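PDB 2PVU: ArtJ, which binds arginine, lysine and histidine and probably delivers them to its cognate ATP-binding cassette transporter, Art(MP)2. Local coordinates for residues P123-T128 against E255-W260. Numbering follows the deposited sequence. Where two conformers were deposited one is given.
Sequences PYFEAT and EIYKKW. With SO4 (sulfate ion), chain C.
Phe125 and Tyr257 meet most closely at CE1 of each ring, CE1 of Phe125 lying 3.5 Å from CE1 of Tyr257, with CZ of Phe125 and CD1 of Tyr257 also in contact. The phenylalanine carbon arrives at the edge of the tyrosine ring, near its plane, whereas the tyrosine carbon approaches the phenylalanine ring obliquely. With centroids 5.9 Å apart and planes inclined at 34°, the rings form an oblique aromatic pair, and the 74 Å² buried in total confirms how small the touch is. Both side chains place CG anti to the backbone N (chi1 -152° in Phe125, -171° in Tyr257), which carries the rings across a backbone separation of 9.7 Å between the CA atoms of Phe125 and Tyr257. A sulfate, probably from the crystallisation liquor, lies beside the pair, and Glu126 N gives its O2 a weak hydrogen bond of 3.4 Å. The modelled distance from this ion to Tyr257 is too short to be trusted. An alanine in place of Tyr257 would remove the ring and is likely to leave a gap beside CE1 of Phe125, depriving that carbon of its apolar neighbour from the helix. Around the pair, Phe55 and Phe66 meet the Phe125 ring edge-to-face, and Phe261 meets both rings. In this family 3 extracellular solute-binding protein, the buried aromatic packing, with the Phe125 side chain about 9 Å from the bound lysine, joins strand 125-134, hydrogen-bonded through Phe125 to Tyr226 of the lysine pocket on strand 224-231, to helix 252-261, whose Ile256 packs on helix 66-78.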
loop_
_atom_site.group_PDB
_atom_site.type_symbol
_atom_site.label_atom_id
_atom_site.label_comp_id
_atom_site.label_asym_id
_atom_site.label_seq_id
_atom_site.Cartn_x
_atom_site.Cartn_y
_atom_site.Cartn_z
ATOM N N PRO A 123 11.962 2.140 6.036
ATOM C CA PRO A 123 10.882 2.641 5.146
ATOM C C PRO A 123 11.346 2.898 3.735
ATOM O O PRO A 123 12.499 3.272 3.512
ATOM C CB PRO A 123 10.454 3.956 5.789
ATOM C CG PRO A 123 11.349 4.235 6.918
ATOM C CD PRO A 123 12.269 3.058 7.155
ATOM N N TYR A 124 10.461 2.710 2.777
ATOM C CA TYR A 124 10.818 3.012 1.392
ATOM C C TYR A 124 9.867 3.985 0.721
ATOM O O TYR A 124 10.006 4.256 -0.471
ATOM C CB TYR A 124 10.930 1.698 0.562
ATOM C CG TYR A 124 9.587 1.000 0.266
ATOM C CD1 TYR A 124 8.734 1.451 -0.751
ATOM C CD2 TYR A 124 9.182 -0.097 1.025
ATOM C CE1 TYR A 124 7.471 0.813 -1.026
ATOM C CE2 TYR A 124 7.925 -0.737 0.787
ATOM C CZ TYR A 124 7.094 -0.299 -0.222
ATOM O OH TYR A 124 5.891 -0.946 -0.449
ATOM N N PHE A 125 8.867 4.493 1.429
ATOM C CA PHE A 125 7.886 5.432 0.798
ATOM C C PHE A 125 7.177 6.149 1.927
ATOM O O PHE A 125 7.033 5.580 3.002
ATOM C CB PHE A 125 6.847 4.608 0.000
ATOM C CG PHE A 125 6.258 5.352 -1.165
ATOM C CD1 PHE A 125 6.931 5.372 -2.386
ATOM C CD2 PHE A 125 5.048 6.032 -1.038
ATOM C CE1 PHE A 125 6.380 6.082 -3.497
ATOM C CE2 PHE A 125 4.485 6.732 -2.140
ATOM C CZ PHE A 125 5.179 6.749 -3.369
ATOM N N GLU A 126 6.737 7.394 1.692
ATOM C CA GLU A 126 5.893 8.079 2.681
ATOM C C GLU A 126 4.556 8.388 2.039
ATOM O O GLU A 126 4.478 8.776 0.845
ATOM C CB GLU A 126 6.521 9.362 3.253
ATOM C CG GLU A 126 5.714 9.925 4.466
ATOM C CD GLU A 126 6.240 11.263 5.024
ATOM O OE1 GLU A 126 7.208 11.809 4.477
ATOM O OE2 GLU A 126 5.676 11.755 6.031
ATOM N N ALA A 127 3.508 8.200 2.824
ATOM C CA ALA A 127 2.134 8.323 2.322
ATOM C C ALA A 127 1.203 8.885 3.398
ATOM O O ALA A 127 1.612 9.093 4.535
ATOM C CB ALA A 127 1.644 6.911 1.875
ATOM N N THR A 128 -0.071 9.096 3.023
ATOM C CA THR A 128 -1.063 9.461 4.002
ATOM C C THR A 128 -2.412 8.955 3.469
ATOM O O THR A 128 -2.568 8.757 2.274
ATOM C CB THR A 128 -1.121 11.006 4.226
ATOM O OG1 THR A 128 -2.118 11.303 5.204
ATOM C CG2 THR A 128 -1.454 11.744 2.930
ATOM N N GLU A 255 15.121 6.535 -10.197
ATOM C CA GLU A 255 14.697 6.150 -11.564
ATOM C C GLU A 255 13.319 5.475 -11.528
ATOM O O GLU A 255 12.434 5.841 -12.308
ATOM C CB GLU A 255 15.688 5.212 -12.259
ATOM C CG GLU A 255 17.078 5.753 -12.528
ATOM C CD GLU A 255 18.065 4.620 -12.905
ATOM O OE1 GLU A 255 17.589 3.486 -13.237
ATOM O OE2 GLU A 255 19.306 4.853 -12.862
ATOM N N ILE A 256 13.147 4.494 -10.635
ATOM C CA ILE A 256 11.862 3.805 -10.456
ATOM C C ILE A 256 10.765 4.791 -10.025
ATOM O O ILE A 256 9.661 4.782 -10.582
ATOM C CB ILE A 256 11.957 2.650 -9.436
ATOM C CG1 ILE A 256 12.997 1.625 -9.913
ATOM C CG2 ILE A 256 10.566 1.985 -9.303
ATOM C CD1 ILE A 256 13.430 0.601 -8.834
ATOM N N TYR A 257 11.071 5.627 -9.032
ATOM C CA TYR A 257 10.117 6.637 -8.550
ATOM C C TYR A 257 9.652 7.559 -9.683
ATOM O O TYR A 257 8.463 7.859 -9.836
ATOM C CB TYR A 257 10.728 7.473 -7.416
ATOM C CG TYR A 257 9.700 8.360 -6.777
ATOM C CD1 TYR A 257 8.928 7.905 -5.678
ATOM C CD2 TYR A 257 9.442 9.638 -7.287
ATOM C CE1 TYR A 257 7.959 8.739 -5.111
ATOM C CE2 TYR A 257 8.466 10.453 -6.750
ATOM C CZ TYR A 257 7.756 10.020 -5.649
ATOM O OH TYR A 257 6.802 10.878 -5.146
ATOM N N LYS A 258 10.599 8.035 -10.481
ATOM C CA LYS A 258 10.249 8.918 -11.585
ATOM C C LYS A 258 9.408 8.223 -12.663
ATOM O O LYS A 258 8.520 8.846 -13.272
ATOM C CB LYS A 258 11.507 9.486 -12.210
ATOM C CG LYS A 258 12.208 10.495 -11.305
ATOM C CD LYS A 258 13.149 11.375 -12.111
ATOM C CE LYS A 258 14.474 10.696 -12.423
ATOM N NZ LYS A 258 15.399 11.608 -13.176
ATOM N N LYS A 259 9.729 6.961 -12.936
ATOM C CA LYS A 259 8.926 6.132 -13.846
ATOM C C LYS A 259 7.460 6.205 -13.459
ATOM O O LYS A 259 6.608 6.502 -14.294
ATOM C CB LYS A 259 9.408 4.674 -13.825
ATOM C CG LYS A 259 8.731 3.779 -14.857
ATOM C CD LYS A 259 9.198 2.331 -14.692
ATOM C CE LYS A 259 8.383 1.411 -15.582
ATOM N NZ LYS A 259 8.600 -0.025 -15.217
ATOM N N TRP A 260 7.173 5.996 -12.180
ATOM C CA TRP A 260 5.805 5.814 -11.729
ATOM C C TRP A 260 5.077 7.106 -11.372
ATOM O O TRP A 260 3.850 7.179 -11.489
ATOM C CB TRP A 260 5.759 4.781 -10.592
ATOM C CG TRP A 260 6.066 3.410 -11.159
ATOM C CD1 TRP A 260 7.275 2.771 -11.166
ATOM C CD2 TRP A 260 5.155 2.551 -11.858
ATOM N NE1 TRP A 260 7.172 1.562 -11.825
ATOM C CE2 TRP A 260 5.881 1.401 -12.255
ATOM C CE3 TRP A 260 3.783 2.634 -12.179
ATOM C CZ2 TRP A 260 5.283 0.324 -12.957
ATOM C CZ3 TRP A 260 3.190 1.560 -12.902
ATOM C CH2 TRP A 260 3.938 0.426 -13.269
HETATM S S SO4 C . 8.599 9.932 -1.387
HETATM O O1 SO4 C . 8.333 9.312 -2.676
HETATM O O2 SO4 C . 7.279 9.826 -0.674
HETATM O O3 SO4 C . 9.028 11.328 -1.677
HETATM O O4 SO4 C . 9.675 9.157 -0.707
#